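Local coordinates for protein trichothecene 3-O-acetyltransferase (Gibberella zeae, PDB 2RKV) that transfers an acetyl group, from acetyl coenzyme A, to the C3 hydroxyl of trichothecene mycotoxins such as deoxynivalenol and T-2, at residues S24-V29 with G147-V152; S40-G45 with Y388-G393; V85-R90 with Q140-K145; A104-A109 with K396-R401. All blocks are in the same frame, centred on the assembly; numbering follows the deposited sequence. Where two conformers were deposited one is given.

Contacts 1, 3 and 4 belong to one mixed five-strand sheet, ordered 83-88, 137-144, 147-155, 20-28, 399-401. Contact 1 is central, its centre about 9 Å from those of contacts 3 and 4. Contact 2, about 12 Å from contact 1, lies over one face, where helix 35-52 meets the loop 388-393. Along the chain both segments of contact 3 fall between those of contact 1, whereas contacts 2 and 4, with centres about 20 Å apart, each join an early segment to a late one, 388-393 and 396-401 respectively. The protein is thus a worked example of how a chain can close a domain by sending a late segment back to complete an otherwise N-terminal sheet.

Contact 1. Residues S24-V29 with G147-V152; sequences SLLYPV and GLILTV
Strands 24-28 and 147-152 run antiparallel, 4.5 Å apart at the closest approach of their axes and at 163° to one another, with L25-L150 and Y27-L148 as the hydrogen-bonded pairs. Each of these pairs is closed in both directions; L25 N, for instance, donates to L150 O at 2.8 Å. The side chains then divide between two faces. On the face of S24, L26, I149 and T151, a polar step adjoins an apolar one: S24 OG donates to T151 OG1 over 2.9 Å, and T151 OG1 is also bonded to the carbonyl of I116. Further along, L26 turns its CG anti to the backbone N (chi1 172°), which carries CD1 across to I149 CG1 at 3.7 Å. On the other face, Y27 CD2 approaches L148 CD2 loosely, at 4.2 Å. Just past the strand, V29 CG2 crosses to L148 CB at 3.8 Å. The phenol end of Y27 looks elsewhere, its OH bonded to Y388 O. G147, with no side chain, brings its CA within 3.2 Å of Y27 O. Helix 35-52 covers the L148 and L150 face through I38 and F42, and helix 98-104 meets L26 and I149 with I98 and M101. In the sheet, strand 20-28 is flanked by 147-155 and 399-401, and strand 147-155 by 20-28 and 137-144.

Contact 2. Residues S40-G45 with Y388-G393; sequences STFEQG and YDFGLG
T41 and L392 touch where helix 35-52 lies against the turn 389-392, and the threonine side chain shows how a short branched group can serve two kinds of contact at once. From its CB, which points at the turn, the two branches part. The methyl CG2 of T41 stands anti to the backbone N (chi1 -69° for the OG1 branch) and reaches over the turn backbone: it meets F390 O at 3.6 Å and G391 O at 3.8 Å, then L392 CD2 at 4.0 Å. The hydroxyl branch reaches the same turn through a water. T41 OG1 is 2.6 Å from this water, which donates to G391 O at 2.7 Å, and it is also hydrogen-bonded to T37 O, one helical turn back. One residue on, F42 lies beside F390, the two side chains pointing the same way; CD2 of F390 comes to the edge of the F42 ring, 4.1 Å from CE2. Both rings continue inward onto L150 of the five-strand sheet. The turn itself is of type I', and it is braced by an Asx turn in which G391 N donates to D389 OD1 over 2.8 Å, on the anti side of the carboxylate. D389 has further partners, forming salt bridges with R176 through OD1 and K396 through OD2. The sequence DFGLG at 389-393 closely resembles the DFGWG motif of BAHD acyltransferases, and a compact turn organised around its aspartate is consistent with a structural part for that motif.

Contact 3. Residues V85-R90 with Q140-K145; sequences VVKDLR and QLNFIK
V86 and F143 make the tight part of this parallel pairing, CG1 of the valine coming within 3.4 Å of CZ at the ring tip, although this face is solvent-accessible at the sheet's edge. Beneath them the backbones of 85-88 and 140-144 are bonded in regular parallel fashion, as in K87 N to L141 O at 2.9 Å, and L89 N prolongs the pattern to F143 O at 2.7 Å. Y35 of helix 35-52 stacks on the F143 ring. The face of K87, Q140 and N142 is largely polar, although V85 also lies on it: Q140 NE2 donates in its own amide plane to a lone pair of N142 OD1. Toward the strand ends the contact loosens. There a water joins L89 O to K145 N, and the extended end of K145 leads away. D88, exposed at this margin, is gripped side-on by R90, with NE to OD1 and NH2 to OD2 each at 2.8 Å. D88 OD1 also takes R90 N, from the other side of the carboxylate plane, in an Asx turn. Three bonds on one carboxylate fix the chain as it leaves the sheet's outermost strand and probably offset much of the charge of D88.

Contact 4. Residues A104-A109 with K396-R401; sequences AGYPMA and KPETVR
The Schellman motif at G105, which ends helix 98-104, delivers Y106 to the edge strand 399-401 of the five-strand sheet and to E398 just before it. R401 binds the backbone just after the helix: NE donates almost straight (169°) to a lone pair of Y106 O at 3.0 Å, with the oxygen in the guanidinium plane. R401 NH2 adds a weak bond to G105 O at 2.9 Å. T399 CB sits over one face of the Y106 ring, 4.1 Å from the centroid, in a CH-pi contact, and its CG2 approaches CD2 of Y106 at 3.6 Å. At the far end Y106 OH donates to E398 OE2 over a short 2.6 Å, meeting the anti side of a carboxylate whose plane stands 80° from the ring. E398 gets there with CG anti to the backbone N (chi1 177°) and an extended chain. Its OE2 also forms a salt bridge with R102 of the preceding helix. The glutamate is thus shared by a phenol and a guanidinium, which would favour its ionised form, while the buried guanidinium of R401 meets the carbonyls of G105 and Y106, just past the helix end, which probably helps to offset its charge.

Contact 1. Residues S24-V29 with G147-V152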
# COMPACT_ATOMS: atom_id res chain seq x y z
N SER A 24 -10.36 -2.84 -0.88
CA SER A 24 -11.73 -3.33 -0.90
C SER A 24 -11.80 -4.78 -0.46
O SER A 24 -10.96 -5.60 -0.85
CB SER A 24 -12.35 -3.19 -2.30
OG SER A 24 -12.36 -1.83 -2.72
N LEU A 25 -12.83 -5.07 0.34
CA LEU A 25 -13.13 -6.41 0.81
C LEU A 25 -14.51 -6.79 0.25
O LEU A 25 -15.48 -6.05 0.42
CB LEU A 25 -13.13 -6.46 2.35
CG LEU A 25 -11.77 -6.42 3.08
CD1 LEU A 25 -10.96 -5.17 2.80
CD2 LEU A 25 -11.95 -6.60 4.60
N LEU A 26 -14.57 -7.93 -0.43
CA LEU A 26 -15.80 -8.44 -1.01
C LEU A 26 -16.35 -9.58 -0.16
O LEU A 26 -15.62 -10.51 0.18
CB LEU A 26 -15.55 -8.94 -2.45
CG LEU A 26 -16.70 -9.69 -3.14
CD1 LEU A 26 -17.82 -8.72 -3.50
CD2 LEU A 26 -16.19 -10.43 -4.37
N TYR A 27 -17.64 -9.51 0.16
CA TYR A 27 -18.34 -10.56 0.88
C TYR A 27 -19.58 -10.95 0.09
O TYR A 27 -20.26 -10.07 -0.44
CB TYR A 27 -18.84 -10.06 2.23
CG TYR A 27 -17.78 -9.59 3.18
CD1 TYR A 27 -17.28 -10.45 4.16
CD2 TYR A 27 -17.30 -8.28 3.13
CE1 TYR A 27 -16.31 -10.02 5.05
CE2 TYR A 27 -16.32 -7.84 4.01
CZ TYR A 27 -15.84 -8.72 4.97
OH TYR A 27 -14.88 -8.30 5.87
N PRO A 28 -19.89 -12.26 0.04
CA PRO A 28 -21.19 -12.62 -0.51
C PRO A 28 -22.30 -12.24 0.47
O PRO A 28 -22.10 -12.25 1.69
CB PRO A 28 -21.10 -14.15 -0.64
CG PRO A 28 -20.17 -14.55 0.43
CD PRO A 28 -19.14 -13.45 0.49
N VAL A 29 -23.47 -11.90 -0.08
CA VAL A 29 -24.66 -11.62 0.72
C VAL A 29 -25.78 -12.45 0.12
O VAL A 29 -26.18 -12.22 -1.03
CB VAL A 29 -25.02 -10.11 0.70
CG1 VAL A 29 -26.36 -9.86 1.38
CG2 VAL A 29 -23.90 -9.27 1.35
N GLY A 147 -23.92 -9.52 -3.15
CA GLY A 147 -22.70 -9.22 -2.41
C GLY A 147 -22.60 -7.86 -1.75
O GLY A 147 -23.53 -7.05 -1.78
N LEU A 148 -21.44 -7.65 -1.13
CA LEU A 148 -21.13 -6.38 -0.48
C LEU A 148 -19.66 -6.10 -0.74
O LEU A 148 -18.82 -7.00 -0.59
CB LEU A 148 -21.36 -6.50 1.03
CG LEU A 148 -20.90 -5.34 1.91
CD1 LEU A 148 -21.88 -4.18 1.81
CD2 LEU A 148 -20.74 -5.80 3.37
N ILE A 149 -19.34 -4.88 -1.15
CA ILE A 149 -17.95 -4.45 -1.23
C ILE A 149 -17.72 -3.37 -0.19
O ILE A 149 -18.35 -2.30 -0.25
CB ILE A 149 -17.55 -3.91 -2.64
CG1 ILE A 149 -17.72 -5.01 -3.70
CG2 ILE A 149 -16.11 -3.36 -2.63
CD1 ILE A 149 -17.64 -4.49 -5.12
N LEU A 150 -16.84 -3.65 0.76
CA LEU A 150 -16.44 -2.67 1.75
C LEU A 150 -15.13 -2.06 1.31
O LEU A 150 -14.15 -2.78 1.11
CB LEU A 150 -16.26 -3.34 3.12
CG LEU A 150 -15.54 -2.50 4.20
CD1 LEU A 150 -16.27 -1.19 4.49
CD2 LEU A 150 -15.33 -3.30 5.47
N THR A 151 -15.09 -0.74 1.17
CA THR A 151 -13.85 -0.07 0.78
C THR A 151 -13.40 0.87 1.89
O THR A 151 -14.20 1.63 2.44
CB THR A 151 -14.02 0.70 -0.54
OG1 THR A 151 -14.43 -0.21 -1.57
CG2 THR A 151 -12.69 1.40 -0.95
N VAL A 152 -12.11 0.81 2.21
CA VAL A 152 -11.54 1.69 3.23
C VAL A 152 -10.44 2.53 2.61
O VAL A 152 -9.52 1.98 1.99
CB VAL A 152 -10.95 0.89 4.41
CG1 VAL A 152 -10.47 1.84 5.50
CG2 VAL A 152 -11.98 -0.12 4.97

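Contact 2. Residues S40-G45 with Y388-G393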
# COMPACT_ATOMS: atom_id res chain seq x y z
N SER A 40 -26.43 -0.97 9.94
CA SER A 40 -26.54 -0.54 11.35
C SER A 40 -25.40 -1.11 12.22
O SER A 40 -24.86 -0.42 13.09
CB SER A 40 -27.91 -0.86 11.94
OG SER A 40 -28.18 -2.23 11.86
N THR A 41 -25.02 -2.36 11.97
CA THR A 41 -23.88 -2.97 12.68
C THR A 41 -22.61 -2.17 12.40
O THR A 41 -21.85 -1.86 13.31
CB THR A 41 -23.68 -4.44 12.29
OG1 THR A 41 -24.77 -5.20 12.81
CG2 THR A 41 -22.33 -4.99 12.84
N PHE A 42 -22.40 -1.83 11.13
CA PHE A 42 -21.22 -1.07 10.75
C PHE A 42 -21.21 0.34 11.36
O PHE A 42 -20.18 0.80 11.87
CB PHE A 42 -21.11 -1.02 9.22
CG PHE A 42 -19.73 -0.75 8.73
CD1 PHE A 42 -19.40 0.51 8.21
CD2 PHE A 42 -18.75 -1.74 8.77
CE1 PHE A 42 -18.11 0.77 7.75
CE2 PHE A 42 -17.47 -1.49 8.30
CZ PHE A 42 -17.15 -0.22 7.79
N GLU A 43 -22.36 1.01 11.34
CA GLU A 43 -22.45 2.36 11.90
C GLU A 43 -22.23 2.36 13.40
O GLU A 43 -21.55 3.24 13.94
CB GLU A 43 -23.76 3.04 11.49
CG GLU A 43 -23.78 3.34 9.99
CD GLU A 43 -24.72 4.45 9.58
OE1 GLU A 43 -25.95 4.26 9.64
OE2 GLU A 43 -24.22 5.52 9.16
N GLN A 44 -22.78 1.35 14.07
CA GLN A 44 -22.60 1.20 15.51
C GLN A 44 -21.13 0.91 15.85
O GLN A 44 -20.60 1.42 16.85
CB GLN A 44 -23.54 0.12 16.06
CG GLN A 44 -24.99 0.60 16.18
CD GLN A 44 -26.03 -0.49 16.00
OE1 GLN A 44 -25.72 -1.69 16.03
NE2 GLN A 44 -27.28 -0.09 15.81
N GLY A 45 -20.46 0.14 15.00
CA GLY A 45 -19.02 -0.13 15.16
C GLY A 45 -18.21 1.16 15.05
O GLY A 45 -17.32 1.42 15.87
N TYR A 388 -11.02 -10.51 8.83
CA TYR A 388 -12.03 -9.63 9.49
C TYR A 388 -13.44 -9.84 8.94
O TYR A 388 -13.64 -9.84 7.73
CB TYR A 388 -11.65 -8.14 9.42
CG TYR A 388 -10.18 -7.85 9.70
CD1 TYR A 388 -9.45 -8.62 10.62
CD2 TYR A 388 -9.53 -6.81 9.05
CE1 TYR A 388 -8.08 -8.37 10.84
CE2 TYR A 388 -8.18 -6.54 9.27
CZ TYR A 388 -7.47 -7.32 10.18
OH TYR A 388 -6.13 -7.07 10.40
N ASP A 389 -14.40 -9.98 9.85
CA ASP A 389 -15.80 -10.21 9.48
C ASP A 389 -16.71 -9.05 9.87
O ASP A 389 -17.86 -8.98 9.44
CB ASP A 389 -16.32 -11.51 10.11
CG ASP A 389 -16.23 -11.50 11.62
OD1 ASP A 389 -17.05 -10.82 12.27
OD2 ASP A 389 -15.34 -12.17 12.18
N PHE A 390 -16.20 -8.15 10.70
CA PHE A 390 -16.96 -6.96 11.14
C PHE A 390 -18.32 -7.25 11.79
O PHE A 390 -19.20 -6.39 11.78
CB PHE A 390 -17.12 -5.95 9.98
CG PHE A 390 -15.82 -5.49 9.40
CD1 PHE A 390 -15.25 -6.18 8.32
CD2 PHE A 390 -15.15 -4.40 9.94
CE1 PHE A 390 -14.02 -5.77 7.78
CE2 PHE A 390 -13.93 -3.98 9.42
CZ PHE A 390 -13.36 -4.67 8.33
N GLY A 391 -18.49 -8.45 12.34
CA GLY A 391 -19.77 -8.83 12.97
C GLY A 391 -20.94 -8.80 12.00
O GLY A 391 -22.11 -8.73 12.42
N LEU A 392 -20.66 -8.90 10.70
CA LEU A 392 -21.71 -8.77 9.69
C LEU A 392 -22.45 -10.07 9.43
O LEU A 392 -23.49 -10.06 8.78
CB LEU A 392 -21.15 -8.20 8.37
CG LEU A 392 -20.44 -6.85 8.45
CD1 LEU A 392 -19.88 -6.46 7.08
CD2 LEU A 392 -21.35 -5.75 9.03
N GLY A 393 -21.91 -11.19 9.92
CA GLY A 393 -22.51 -12.51 9.72
C GLY A 393 -22.38 -13.05 8.30
O GLY A 393 -23.14 -13.94 7.90
O HOH W 1 -24.62 -7.70 12.02

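Contact 3. Residues V85-R90 with Q140-K145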
# COMPACT_ATOMS: atom_id res chain seq x y z
N VAL A 85 -20.09 6.08 3.45
CA VAL A 85 -21.04 6.30 2.37
C VAL A 85 -21.64 4.94 2.08
O VAL A 85 -20.92 3.95 1.98
CB VAL A 85 -20.33 6.85 1.10
CG1 VAL A 85 -21.26 6.82 -0.13
CG2 VAL A 85 -19.81 8.26 1.33
N VAL A 86 -22.96 4.89 1.93
CA VAL A 86 -23.65 3.67 1.53
C VAL A 86 -24.14 3.88 0.10
O VAL A 86 -24.83 4.87 -0.19
CB VAL A 86 -24.82 3.33 2.48
CG1 VAL A 86 -25.52 2.03 2.05
CG2 VAL A 86 -24.32 3.22 3.93
N LYS A 87 -23.75 2.96 -0.79
CA LYS A 87 -24.11 3.00 -2.20
C LYS A 87 -24.82 1.71 -2.60
O LYS A 87 -24.26 0.62 -2.44
CB LYS A 87 -22.85 3.12 -3.05
CG LYS A 87 -22.57 4.47 -3.66
CD LYS A 87 -21.98 4.24 -5.04
CE LYS A 87 -21.22 5.43 -5.57
NZ LYS A 87 -20.75 5.09 -6.93
N ASP A 88 -26.03 1.83 -3.14
CA ASP A 88 -26.76 0.65 -3.61
C ASP A 88 -26.59 0.46 -5.12
O ASP A 88 -27.19 1.19 -5.92
CB ASP A 88 -28.26 0.72 -3.26
CG ASP A 88 -29.03 -0.51 -3.73
OD1 ASP A 88 -28.40 -1.54 -4.11
OD2 ASP A 88 -30.28 -0.48 -3.70
N LEU A 89 -25.79 -0.53 -5.49
CA LEU A 89 -25.44 -0.78 -6.90
C LEU A 89 -26.11 -2.03 -7.46
O LEU A 89 -25.78 -2.46 -8.56
CB LEU A 89 -23.91 -0.89 -7.06
CG LEU A 89 -23.06 0.27 -6.54
CD1 LEU A 89 -21.57 -0.10 -6.53
CD2 LEU A 89 -23.30 1.53 -7.34
N ARG A 90 -27.05 -2.59 -6.71
CA ARG A 90 -27.72 -3.84 -7.11
C ARG A 90 -28.40 -3.74 -8.47
O ARG A 90 -28.44 -4.73 -9.21
CB ARG A 90 -28.74 -4.29 -6.06
CG ARG A 90 -28.11 -4.80 -4.76
CD ARG A 90 -29.17 -5.06 -3.71
NE ARG A 90 -29.78 -3.81 -3.27
CZ ARG A 90 -30.84 -3.73 -2.47
NH1 ARG A 90 -31.43 -4.83 -2.02
NH2 ARG A 90 -31.31 -2.53 -2.14
N GLN A 140 -16.75 3.10 2.52
CA GLN A 140 -17.88 2.96 1.61
C GLN A 140 -18.39 1.53 1.65
O GLN A 140 -17.61 0.58 1.53
CB GLN A 140 -17.51 3.39 0.18
CG GLN A 140 -18.71 3.43 -0.79
CD GLN A 140 -18.52 4.44 -1.90
OE1 GLN A 140 -18.13 5.58 -1.65
NE2 GLN A 140 -18.80 4.02 -3.14
N LEU A 141 -19.70 1.40 1.87
CA LEU A 141 -20.38 0.11 1.78
C LEU A 141 -21.14 0.10 0.47
O LEU A 141 -22.02 0.92 0.28
CB LEU A 141 -21.38 -0.06 2.93
CG LEU A 141 -20.79 -0.26 4.33
CD1 LEU A 141 -21.89 -0.20 5.41
CD2 LEU A 141 -20.02 -1.56 4.43
N ASN A 142 -20.79 -0.82 -0.42
CA ASN A 142 -21.42 -0.93 -1.73
C ASN A 142 -22.25 -2.20 -1.80
O ASN A 142 -21.70 -3.30 -1.69
CB ASN A 142 -20.36 -0.97 -2.84
CG ASN A 142 -19.42 0.22 -2.79
OD1 ASN A 142 -19.74 1.30 -3.30
ND2 ASN A 142 -18.24 0.02 -2.19
N PHE A 143 -23.57 -2.07 -1.96
CA PHE A 143 -24.40 -3.24 -2.20
C PHE A 143 -24.29 -3.62 -3.67
O PHE A 143 -24.56 -2.79 -4.54
CB PHE A 143 -25.89 -3.00 -1.91
CG PHE A 143 -26.19 -2.34 -0.59
CD1 PHE A 143 -25.31 -2.39 0.50
CD2 PHE A 143 -27.39 -1.68 -0.44
CE1 PHE A 143 -25.63 -1.78 1.70
CE2 PHE A 143 -27.73 -1.07 0.76
CZ PHE A 143 -26.84 -1.11 1.83
N ILE A 144 -23.89 -4.85 -3.96
CA ILE A 144 -23.92 -5.34 -5.34
C ILE A 144 -24.80 -6.59 -5.40
O ILE A 144 -25.12 -7.19 -4.36
CB ILE A 144 -22.50 -5.64 -5.89
CG1 ILE A 144 -21.89 -6.86 -5.16
CG2 ILE A 144 -21.61 -4.38 -5.80
CD1 ILE A 144 -20.60 -7.38 -5.80
N LYS A 145 -25.20 -6.98 -6.61
CA LYS A 145 -26.03 -8.17 -6.73
C LYS A 145 -25.30 -9.34 -6.07
O LYS A 145 -24.18 -9.69 -6.47
CB LYS A 145 -26.34 -8.47 -8.20
CG LYS A 145 -27.22 -9.70 -8.37
CD LYS A 145 -27.57 -9.94 -9.83
CE LYS A 145 -28.41 -11.20 -9.97
NZ LYS A 145 -28.83 -11.43 -11.38
O HOH W 2 -24.63 -5.08 -8.79

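Contact 4. Residues A104-A109 with K396-R401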
# COMPACT_ATOMS: atom_id res chain seq x y z
N ALA A 104 -14.83 -13.73 -13.60
CA ALA A 104 -13.64 -13.03 -14.07
C ALA A 104 -12.44 -13.13 -13.12
O ALA A 104 -11.36 -12.62 -13.42
CB ALA A 104 -13.96 -11.57 -14.35
N GLY A 105 -12.63 -13.77 -11.97
CA GLY A 105 -11.57 -13.93 -10.97
C GLY A 105 -11.19 -12.66 -10.23
O GLY A 105 -10.03 -12.45 -9.87
N TYR A 106 -12.19 -11.81 -9.98
CA TYR A 106 -12.01 -10.57 -9.20
C TYR A 106 -10.96 -9.61 -9.79
O TYR A 106 -9.99 -9.23 -9.12
CB TYR A 106 -11.71 -10.88 -7.72
CG TYR A 106 -12.48 -12.06 -7.17
CD1 TYR A 106 -11.88 -13.32 -7.08
CD2 TYR A 106 -13.81 -11.93 -6.76
CE1 TYR A 106 -12.58 -14.41 -6.58
CE2 TYR A 106 -14.52 -13.02 -6.26
CZ TYR A 106 -13.90 -14.26 -6.18
OH TYR A 106 -14.56 -15.36 -5.69
N PRO A 107 -11.16 -9.17 -11.05
CA PRO A 107 -10.19 -8.27 -11.67
C PRO A 107 -10.21 -6.86 -11.09
O PRO A 107 -11.25 -6.40 -10.60
CB PRO A 107 -10.64 -8.23 -13.14
CG PRO A 107 -12.08 -8.48 -13.08
CD PRO A 107 -12.29 -9.45 -11.95
N MET A 108 -9.06 -6.18 -11.17
CA MET A 108 -8.94 -4.82 -10.68
C MET A 108 -9.95 -3.88 -11.34
O MET A 108 -10.48 -2.97 -10.71
CB MET A 108 -7.53 -4.29 -10.91
CG MET A 108 -7.14 -3.18 -9.96
SD MET A 108 -5.45 -2.68 -10.28
CE MET A 108 -5.03 -1.82 -8.76
N ALA A 109 -10.23 -4.13 -12.63
CA ALA A 109 -11.15 -3.30 -13.40
C ALA A 109 -12.58 -3.30 -12.82
O ALA A 109 -13.34 -2.36 -13.07
CB ALA A 109 -11.16 -3.74 -14.87
N LYS A 396 -15.82 -14.63 6.25
CA LYS A 396 -14.64 -13.85 5.92
C LYS A 396 -14.72 -13.33 4.48
O LYS A 396 -15.53 -13.84 3.69
CB LYS A 396 -13.36 -14.68 6.12
CG LYS A 396 -13.20 -15.30 7.51
CD LYS A 396 -13.26 -14.28 8.63
CE LYS A 396 -12.87 -14.93 9.97
NZ LYS A 396 -13.20 -14.02 11.10
N PRO A 397 -13.88 -12.33 4.13
CA PRO A 397 -13.86 -11.83 2.76
C PRO A 397 -13.65 -12.95 1.75
O PRO A 397 -12.86 -13.87 1.99
CB PRO A 397 -12.64 -10.91 2.74
CG PRO A 397 -12.56 -10.39 4.14
CD PRO A 397 -12.91 -11.60 4.98
N GLU A 398 -14.37 -12.86 0.63
CA GLU A 398 -14.20 -13.77 -0.49
C GLU A 398 -12.95 -13.39 -1.29
O GLU A 398 -12.25 -14.26 -1.84
CB GLU A 398 -15.45 -13.75 -1.37
CG GLU A 398 -15.36 -14.59 -2.62
CD GLU A 398 -16.72 -14.83 -3.25
OE1 GLU A 398 -17.71 -15.02 -2.51
OE2 GLU A 398 -16.79 -14.82 -4.50
N THR A 399 -12.68 -12.09 -1.34
CA THR A 399 -11.42 -11.56 -1.87
C THR A 399 -11.10 -10.21 -1.22
O THR A 399 -11.97 -9.56 -0.63
CB THR A 399 -11.42 -11.43 -3.42
OG1 THR A 399 -10.06 -11.26 -3.88
CG2 THR A 399 -12.28 -10.25 -3.91
N VAL A 400 -9.83 -9.81 -1.35
CA VAL A 400 -9.33 -8.54 -0.83
C VAL A 400 -8.49 -7.93 -1.94
O VAL A 400 -7.42 -8.44 -2.26
CB VAL A 400 -8.46 -8.74 0.43
CG1 VAL A 400 -7.95 -7.40 0.95
CG2 VAL A 400 -9.25 -9.50 1.51
N ARG A 401 -9.00 -6.86 -2.55
CA ARG A 401 -8.39 -6.28 -3.74
C ARG A 401 -8.27 -4.76 -3.67
O ARG A 401 -9.15 -4.09 -3.12
CB ARG A 401 -9.20 -6.64 -5.00
CG ARG A 401 -9.45 -8.12 -5.25
CD ARG A 401 -8.15 -8.89 -5.55
NE ARG A 401 -8.34 -9.81 -6.67
CZ ARG A 401 -7.79 -11.02 -6.77
NH1 ARG A 401 -7.03 -11.52 -5.79
NH2 ARG A 401 -8.02 -11.75 -7.85